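Local coordinates for GARP domain-containing protein (PDB 6XZ6) that serves as the trypanosome surface receptor for the host complement regulator factor H, a role linked to transmission of the parasite to tsetse flies, at residues K21-L29 against C138-V146; L104-F115 against F166-A177. One frame throughout, in Å; residues are numbered along the deposited sequence.

Contact 1 of 2, residues K21-L29 against C138-V146; sequences KQLRKLPLL and CATAVADDV
The guanidinium of Arg24 is the flat group of this contact: the carbonyl oxygens of Cys138 and Ala141 lie at its edge, close to its plane, and the oxygen of Ala139 sits over one face without a hydrogen bond. This is a helix-to-loop contact in a long helical bundle, in which residues 138-146, in the loop between helices 129-137 and 148-161, are laid along helix 4-61. NH1 of Arg24 gives two nearly straight hydrogen bonds, each 2.8 Å from NH1 to O of Cys138 and O of Ala141, and the Ala141 bond arrives on a lone pair in the carbonyl plane. The chain is extended from CG to NE (chi3 -178°), which carries the group out over the turn of the loop. NE makes a salt bridge with Glu112 and NH2 a hydrogen bond to OG of Ser116, so NE, NH1 and NH2 all have partners, which should limit rotation of the group. Cys138 is itself tied to Cys17 of helix 4-61 by a disulfide, a second fastening at the same end of the loop.

Further along, the backbone N of Ala143 bonds to O of Lys21 at 2.9 Å, meeting that carbonyl from above its plane. Lys25, with CG anti to its own N (chi1 -174°) and a bend at chi2, runs its methylenes over the Ala143 carbonyl and past Val146, whose CG2 lies 3.7 Å from Lys25 CB. Val146 fills the last place, its CG1 against CD2 of Leu26 and its CB against CD1 of Leu29. A water donates to O of Ala143 at 3.0 Å and accepts a weak bond from NZ of Lys25.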
# COMPACT_ATOMS: atom_id res chain seq x y z
N LYS A 21 10.46 -4.80 -2.89
CA LYS A 21 10.53 -4.63 -1.43
C LYS A 21 9.40 -3.73 -0.92
O LYS A 21 8.84 -4.00 0.13
CB LYS A 21 11.89 -4.07 -1.03
CG LYS A 21 13.01 -5.10 -0.96
CD LYS A 21 14.35 -4.41 -0.66
CE LYS A 21 14.48 -3.91 0.76
NZ LYS A 21 15.87 -3.51 1.10
N GLN A 22 9.05 -2.68 -1.68
CA GLN A 22 7.95 -1.74 -1.36
C GLN A 22 6.59 -2.41 -1.55
O GLN A 22 5.69 -2.18 -0.76
CB GLN A 22 8.01 -0.52 -2.27
CG GLN A 22 9.21 0.36 -1.99
CD GLN A 22 9.28 1.51 -2.95
OE1 GLN A 22 8.65 1.54 -4.03
NE2 GLN A 22 10.04 2.50 -2.57
N LEU A 23 6.45 -3.21 -2.62
CA LEU A 23 5.20 -3.93 -2.93
C LEU A 23 4.89 -5.04 -1.93
O LEU A 23 3.73 -5.30 -1.66
CB LEU A 23 5.20 -4.45 -4.40
CG LEU A 23 5.32 -3.34 -5.51
CD1 LEU A 23 5.48 -3.94 -6.84
CD2 LEU A 23 4.13 -2.43 -5.54
N ARG A 24 5.89 -5.63 -1.30
CA ARG A 24 5.66 -6.65 -0.27
C ARG A 24 5.29 -6.01 1.07
O ARG A 24 4.57 -6.62 1.85
CB ARG A 24 6.89 -7.55 -0.14
CG ARG A 24 7.19 -8.29 -1.42
CD ARG A 24 8.58 -8.83 -1.38
NE ARG A 24 8.95 -9.53 -2.62
CZ ARG A 24 10.21 -9.79 -2.98
NH1 ARG A 24 11.23 -9.38 -2.23
NH2 ARG A 24 10.45 -10.42 -4.11
N LYS A 25 5.77 -4.77 1.34
CA LYS A 25 5.48 -3.98 2.54
C LYS A 25 4.10 -3.38 2.52
O LYS A 25 3.47 -3.39 3.57
CB LYS A 25 6.55 -2.90 2.80
CG LYS A 25 6.42 -2.10 4.11
CD LYS A 25 6.42 -3.01 5.35
CE LYS A 25 6.61 -2.26 6.63
NZ LYS A 25 6.11 -3.05 7.79
N LEU A 26 3.62 -2.85 1.37
CA LEU A 26 2.28 -2.24 1.25
C LEU A 26 1.13 -3.04 1.90
O LEU A 26 0.37 -2.40 2.62
CB LEU A 26 1.88 -1.88 -0.19
CG LEU A 26 2.40 -0.57 -0.78
CD1 LEU A 26 1.83 -0.34 -2.18
CD2 LEU A 26 2.07 0.61 0.10
N PRO A 27 0.93 -4.38 1.70
CA PRO A 27 -0.22 -5.04 2.34
C PRO A 27 -0.13 -5.15 3.87
O PRO A 27 -1.16 -5.25 4.56
CB PRO A 27 -0.22 -6.44 1.71
CG PRO A 27 0.69 -6.40 0.62
CD PRO A 27 1.68 -5.33 0.87
N LEU A 28 1.10 -5.15 4.39
CA LEU A 28 1.39 -5.22 5.82
C LEU A 28 1.07 -3.86 6.46
O LEU A 28 0.45 -3.79 7.50
CB LEU A 28 2.86 -5.62 6.05
CG LEU A 28 3.48 -6.71 5.15
CD1 LEU A 28 4.98 -6.82 5.40
CD2 LEU A 28 2.82 -8.04 5.36
N LEU A 29 1.44 -2.79 5.78
CA LEU A 29 1.19 -1.40 6.13
C LEU A 29 -0.33 -1.10 6.11
O LEU A 29 -0.83 -0.57 7.09
CB LEU A 29 1.93 -0.56 5.09
CG LEU A 29 2.10 0.90 5.31
CD1 LEU A 29 3.39 1.37 4.67
CD2 LEU A 29 0.92 1.67 4.71
N CYS A 138 17.24 -10.71 -2.47
CA CYS A 138 16.01 -9.95 -2.63
C CYS A 138 14.78 -10.84 -2.84
O CYS A 138 13.70 -10.33 -3.14
CB CYS A 138 16.19 -8.99 -3.79
SG CYS A 138 15.17 -7.51 -3.70
N ALA A 139 14.94 -12.16 -2.71
CA ALA A 139 13.85 -13.11 -2.92
C ALA A 139 12.69 -12.86 -1.99
O ALA A 139 11.56 -12.72 -2.46
CB ALA A 139 14.35 -14.53 -2.76
N THR A 140 12.95 -12.72 -0.69
CA THR A 140 11.88 -12.51 0.29
C THR A 140 11.95 -11.16 1.04
O THR A 140 11.06 -10.88 1.85
CB THR A 140 11.81 -13.70 1.25
OG1 THR A 140 13.14 -14.02 1.70
CG2 THR A 140 11.18 -14.91 0.60
N ALA A 141 12.97 -10.32 0.75
CA ALA A 141 13.17 -9.00 1.37
C ALA A 141 11.93 -8.10 1.25
O ALA A 141 11.26 -8.08 0.21
CB ALA A 141 14.38 -8.31 0.77
N VAL A 142 11.63 -7.39 2.35
CA VAL A 142 10.50 -6.46 2.53
C VAL A 142 11.09 -5.12 2.98
O VAL A 142 12.07 -5.11 3.74
CB VAL A 142 9.49 -7.02 3.57
CG1 VAL A 142 8.27 -6.13 3.68
CG2 VAL A 142 9.07 -8.44 3.21
N ALA A 143 10.53 -3.98 2.49
CA ALA A 143 11.00 -2.64 2.83
C ALA A 143 10.65 -2.34 4.26
O ALA A 143 9.67 -2.86 4.76
CB ALA A 143 10.34 -1.60 1.94
N ASP A 144 11.45 -1.50 4.91
CA ASP A 144 11.21 -1.09 6.28
C ASP A 144 9.99 -0.19 6.40
O ASP A 144 9.25 -0.31 7.36
CB ASP A 144 12.48 -0.45 6.87
CG ASP A 144 13.61 -1.44 7.06
OD1 ASP A 144 13.38 -2.51 7.67
OD2 ASP A 144 14.74 -1.15 6.60
N ASP A 145 9.76 0.67 5.42
CA ASP A 145 8.60 1.55 5.36
C ASP A 145 8.28 1.89 3.89
O ASP A 145 9.04 1.53 2.98
CB ASP A 145 8.81 2.83 6.21
CG ASP A 145 7.56 3.69 6.48
OD1 ASP A 145 6.41 3.17 6.31
OD2 ASP A 145 7.72 4.89 6.85
N VAL A 146 7.10 2.50 3.67
CA VAL A 146 6.65 2.99 2.38
C VAL A 146 5.98 4.36 2.62
O VAL A 146 5.03 4.49 3.41
CB VAL A 146 5.75 2.04 1.53
CG1 VAL A 146 5.63 2.54 0.10
CG2 VAL A 146 6.28 0.62 1.54
O HOH W 1 9.00 -4.51 7.23

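Contact 2 of 2, residues L104-F115 against F166-A177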
# COMPACT_ATOMS: atom_id res chain seq x y z
N LEU A 104 -4.84 0.10 -2.77
CA LEU A 104 -3.42 -0.21 -2.64
C LEU A 104 -3.15 -1.70 -2.69
O LEU A 104 -2.10 -2.12 -3.17
CB LEU A 104 -2.88 0.40 -1.35
CG LEU A 104 -2.65 1.91 -1.37
CD1 LEU A 104 -2.48 2.43 0.04
CD2 LEU A 104 -1.45 2.28 -2.25
N ASP A 105 -4.12 -2.50 -2.26
CA ASP A 105 -4.01 -3.94 -2.28
C ASP A 105 -4.17 -4.47 -3.70
O ASP A 105 -3.50 -5.43 -4.06
CB ASP A 105 -4.97 -4.57 -1.25
CG ASP A 105 -4.44 -4.53 0.20
OD1 ASP A 105 -3.60 -3.63 0.52
OD2 ASP A 105 -4.87 -5.38 1.01
N SER A 106 -5.01 -3.82 -4.52
CA SER A 106 -5.20 -4.17 -5.93
C SER A 106 -3.94 -3.84 -6.72
O SER A 106 -3.57 -4.58 -7.63
CB SER A 106 -6.38 -3.38 -6.50
OG SER A 106 -7.56 -3.85 -5.89
N PHE A 107 -3.27 -2.73 -6.35
CA PHE A 107 -2.04 -2.26 -6.96
C PHE A 107 -0.90 -3.24 -6.70
O PHE A 107 -0.21 -3.65 -7.63
CB PHE A 107 -1.72 -0.84 -6.45
CG PHE A 107 -0.33 -0.35 -6.76
CD1 PHE A 107 0.07 -0.14 -8.07
CD2 PHE A 107 0.57 -0.10 -5.73
CE1 PHE A 107 1.36 0.32 -8.35
CE2 PHE A 107 1.85 0.38 -6.02
CZ PHE A 107 2.24 0.56 -7.32
N GLU A 108 -0.73 -3.63 -5.42
CA GLU A 108 0.31 -4.57 -5.01
C GLU A 108 0.07 -5.90 -5.73
O GLU A 108 1.01 -6.51 -6.24
CB GLU A 108 0.30 -4.71 -3.49
CG GLU A 108 1.26 -5.76 -2.94
CD GLU A 108 0.83 -7.23 -2.88
OE1 GLU A 108 -0.38 -7.51 -3.06
OE2 GLU A 108 1.71 -8.09 -2.65
N SER A 109 -1.18 -6.35 -5.77
CA SER A 109 -1.58 -7.59 -6.42
C SER A 109 -1.22 -7.61 -7.91
O SER A 109 -0.75 -8.62 -8.41
CB SER A 109 -3.06 -7.86 -6.20
OG SER A 109 -3.53 -8.74 -7.20
N GLU A 110 -1.40 -6.48 -8.59
CA GLU A 110 -1.13 -6.31 -10.01
C GLU A 110 0.34 -6.48 -10.37
O GLU A 110 0.64 -6.97 -11.47
CB GLU A 110 -1.58 -4.91 -10.47
CG GLU A 110 -1.92 -4.81 -11.95
CD GLU A 110 -2.10 -3.40 -12.48
OE1 GLU A 110 -2.31 -2.46 -11.68
OE2 GLU A 110 -2.00 -3.22 -13.72
N TYR A 111 1.26 -6.03 -9.48
CA TYR A 111 2.69 -6.01 -9.76
C TYR A 111 3.62 -6.88 -8.93
O TYR A 111 4.72 -7.15 -9.42
CB TYR A 111 3.20 -4.56 -9.68
CG TYR A 111 2.64 -3.67 -10.75
CD1 TYR A 111 3.13 -3.71 -12.05
CD2 TYR A 111 1.59 -2.79 -10.48
CE1 TYR A 111 2.62 -2.89 -13.05
CE2 TYR A 111 1.03 -2.00 -11.48
CZ TYR A 111 1.55 -2.06 -12.77
OH TYR A 111 1.05 -1.26 -13.77
N GLU A 112 3.27 -7.29 -7.70
CA GLU A 112 4.24 -8.01 -6.86
C GLU A 112 4.80 -9.29 -7.51
O GLU A 112 6.02 -9.47 -7.47
CB GLU A 112 3.72 -8.30 -5.45
CG GLU A 112 4.81 -8.63 -4.44
CD GLU A 112 5.31 -10.06 -4.41
OE1 GLU A 112 6.45 -10.28 -3.96
OE2 GLU A 112 4.56 -10.97 -4.85
N SER A 113 3.96 -10.15 -8.10
CA SER A 113 4.38 -11.41 -8.73
C SER A 113 5.27 -11.19 -9.98
O SER A 113 6.11 -12.05 -10.32
CB SER A 113 3.17 -12.24 -9.10
OG SER A 113 2.27 -11.43 -9.84
N VAL A 114 5.05 -10.05 -10.66
CA VAL A 114 5.81 -9.68 -11.85
C VAL A 114 7.24 -9.32 -11.43
O VAL A 114 8.17 -9.95 -11.92
CB VAL A 114 5.09 -8.57 -12.69
CG1 VAL A 114 5.97 -8.07 -13.84
CG2 VAL A 114 3.74 -9.08 -13.23
N PHE A 115 7.41 -8.36 -10.50
CA PHE A 115 8.72 -7.94 -10.01
C PHE A 115 9.48 -9.07 -9.33
O PHE A 115 10.70 -9.13 -9.45
CB PHE A 115 8.60 -6.74 -9.08
CG PHE A 115 8.31 -5.48 -9.84
CD1 PHE A 115 9.35 -4.70 -10.33
CD2 PHE A 115 7.00 -5.07 -10.06
CE1 PHE A 115 9.08 -3.52 -11.03
CE2 PHE A 115 6.73 -3.90 -10.77
CZ PHE A 115 7.77 -3.13 -11.25
N PHE A 166 6.00 -1.28 -19.94
CA PHE A 166 5.65 -1.77 -18.62
C PHE A 166 6.11 -0.86 -17.48
O PHE A 166 5.36 -0.62 -16.54
CB PHE A 166 6.19 -3.19 -18.42
CG PHE A 166 5.98 -3.72 -17.01
CD1 PHE A 166 6.99 -3.64 -16.06
CD2 PHE A 166 4.75 -4.27 -16.64
CE1 PHE A 166 6.79 -4.12 -14.76
CE2 PHE A 166 4.55 -4.74 -15.34
CZ PHE A 166 5.57 -4.66 -14.41
N ALA A 167 7.37 -0.40 -17.56
CA ALA A 167 8.00 0.50 -16.59
C ALA A 167 7.31 1.86 -16.58
O ALA A 167 7.17 2.45 -15.52
CB ALA A 167 9.47 0.64 -16.92
N GLU A 168 6.83 2.34 -17.73
CA GLU A 168 6.08 3.60 -17.86
C GLU A 168 4.68 3.43 -17.27
O GLU A 168 4.24 4.30 -16.53
CB GLU A 168 6.01 4.07 -19.33
CG GLU A 168 5.22 5.34 -19.56
CD GLU A 168 5.74 6.64 -18.96
OE1 GLU A 168 6.96 6.75 -18.72
OE2 GLU A 168 4.92 7.56 -18.75
N GLU A 169 4.01 2.29 -17.55
CA GLU A 169 2.69 1.99 -16.98
C GLU A 169 2.81 1.76 -15.47
O GLU A 169 1.95 2.22 -14.74
CB GLU A 169 2.01 0.86 -17.73
CG GLU A 169 0.69 0.36 -17.16
CD GLU A 169 0.52 -1.13 -17.38
OE1 GLU A 169 1.19 -1.93 -16.69
OE2 GLU A 169 -0.27 -1.49 -18.29
N TYR A 170 3.92 1.19 -14.98
CA TYR A 170 4.14 1.06 -13.53
C TYR A 170 4.25 2.44 -12.89
O TYR A 170 3.59 2.66 -11.89
CB TYR A 170 5.36 0.20 -13.16
CG TYR A 170 5.60 0.17 -11.67
CD1 TYR A 170 4.77 -0.57 -10.82
CD2 TYR A 170 6.58 0.96 -11.08
CE1 TYR A 170 4.94 -0.55 -9.43
CE2 TYR A 170 6.74 1.00 -9.70
CZ TYR A 170 5.91 0.26 -8.88
OH TYR A 170 6.08 0.28 -7.51
N LEU A 171 5.01 3.37 -13.48
CA LEU A 171 5.11 4.75 -12.98
C LEU A 171 3.71 5.41 -12.88
O LEU A 171 3.38 5.97 -11.84
CB LEU A 171 6.06 5.61 -13.85
CG LEU A 171 6.10 7.13 -13.58
CD1 LEU A 171 6.65 7.44 -12.15
CD2 LEU A 171 6.89 7.86 -14.64
N GLN A 172 2.89 5.32 -13.95
CA GLN A 172 1.56 5.90 -13.97
C GLN A 172 0.72 5.38 -12.80
O GLN A 172 0.15 6.17 -12.07
CB GLN A 172 0.89 5.66 -15.33
CG GLN A 172 1.57 6.39 -16.52
CD GLN A 172 0.99 6.10 -17.91
OE1 GLN A 172 0.13 5.21 -18.13
NE2 GLN A 172 1.48 6.84 -18.91
N GLU A 173 0.72 4.06 -12.57
CA GLU A 173 0.01 3.36 -11.48
C GLU A 173 0.59 3.67 -10.12
O GLU A 173 -0.17 3.76 -9.16
CB GLU A 173 0.00 1.83 -11.68
CG GLU A 173 -0.56 1.36 -13.02
CD GLU A 173 -2.05 1.09 -13.11
OE1 GLU A 173 -2.40 0.03 -13.66
OE2 GLU A 173 -2.85 1.96 -12.67
N ALA A 174 1.94 3.77 -10.00
CA ALA A 174 2.62 4.08 -8.73
C ALA A 174 2.32 5.50 -8.31
O ALA A 174 2.32 5.77 -7.11
CB ALA A 174 4.10 3.88 -8.87
N ASN A 175 2.07 6.40 -9.28
CA ASN A 175 1.71 7.79 -8.99
C ASN A 175 0.31 7.86 -8.37
O ASN A 175 0.14 8.55 -7.38
CB ASN A 175 1.85 8.70 -10.23
CG ASN A 175 3.27 9.15 -10.52
OD1 ASN A 175 4.16 9.15 -9.67
ND2 ASN A 175 3.52 9.56 -11.75
N GLU A 176 -0.64 7.07 -8.89
CA GLU A 176 -2.00 6.94 -8.35
C GLU A 176 -1.96 6.33 -6.95
O GLU A 176 -2.71 6.77 -6.09
CB GLU A 176 -2.86 6.05 -9.26
CG GLU A 176 -3.83 6.83 -10.13
CD GLU A 176 -3.61 6.68 -11.63
OE1 GLU A 176 -3.83 5.57 -12.17
OE2 GLU A 176 -3.22 7.69 -12.27
N ALA A 177 -1.09 5.33 -6.73
CA ALA A 177 -0.93 4.62 -5.46
C ALA A 177 -0.25 5.49 -4.41
O ALA A 177 -0.60 5.38 -3.24
CB ALA A 177 -0.16 3.35 -5.68
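Tyr111 and Tyr170 meet edge to face, the edge of Tyr170 aimed at the face of Tyr111 with CD1 of Tyr170 over the ring centre and the planes 82° apart. Both belong to an aromatic cluster with Phe107, Phe115 and Phe166 that fills the seam between two antiparallel helices of the bundle, 10.5 Å apart at the closest approach of these segments. Phe115 turns its own edge to a face of Tyr170, while Phe166 lies at the edge of Tyr111, its CE2 3.5 Å from CE1 of Tyr111, and CZ of Phe166 touches CG1 of Val114.

Phe107 and Tyr111 act as knobs into holes. Phe107 sits among Tyr170, Glu173, Ala174 and Ala177; with CG anti to its backbone N (chi1 167°), it brings one ring face under the Ala177 methyl, a CH-pi contact with CB 3.7 Å from the ring centroid. Tyr111 sits among Phe166, Glu169, Tyr170 and Glu173, and its hydroxyl donates to OE1 of Glu169 at 3.0 Å, reaching that oxygen from above the carboxylate plane. About one turn before Phe107, CD2 of Leu104 packs on CB of Ala177 at 3.8 Å.

The polar rim is acidic: the carboxylates of Glu110 and Glu173 come near each other, planes almost perpendicular, with no bond between them, and Lys34 of the factor H chain packs on Glu110. Lys33 of the same factor H chain makes a salt bridge to OE2 of Glu169, and Val14 of that chain packs on Phe166. Within the receptor, helix 4-61 packs on the cluster with Leu23 on Phe107 and Val19 on Phe115 and Tyr170, and helix 148-161 lays Ala155 against Tyr170 and Ala174.

Overall arrangement
The centres of contact 1 and contact 2 lie 14 Å apart on the same side of the chain's centre, and their segments alternate along the sequence: 21-29, 104-115, 138-146, 166-177. Helix 4-61 carries 21-29 of contact 1 and helix 67-125, next in the chain, carries 104-115 of contact 2. The two contacts join directly where these helices meet, through the Arg24-Glu112 salt bridge and through Pro27, which packs on Glu108. Helix 4-61 therefore has the connecting loop on one flank and the aromatic core on another, while at contact 2 helices 67-125 and 165-208 both touch factor H.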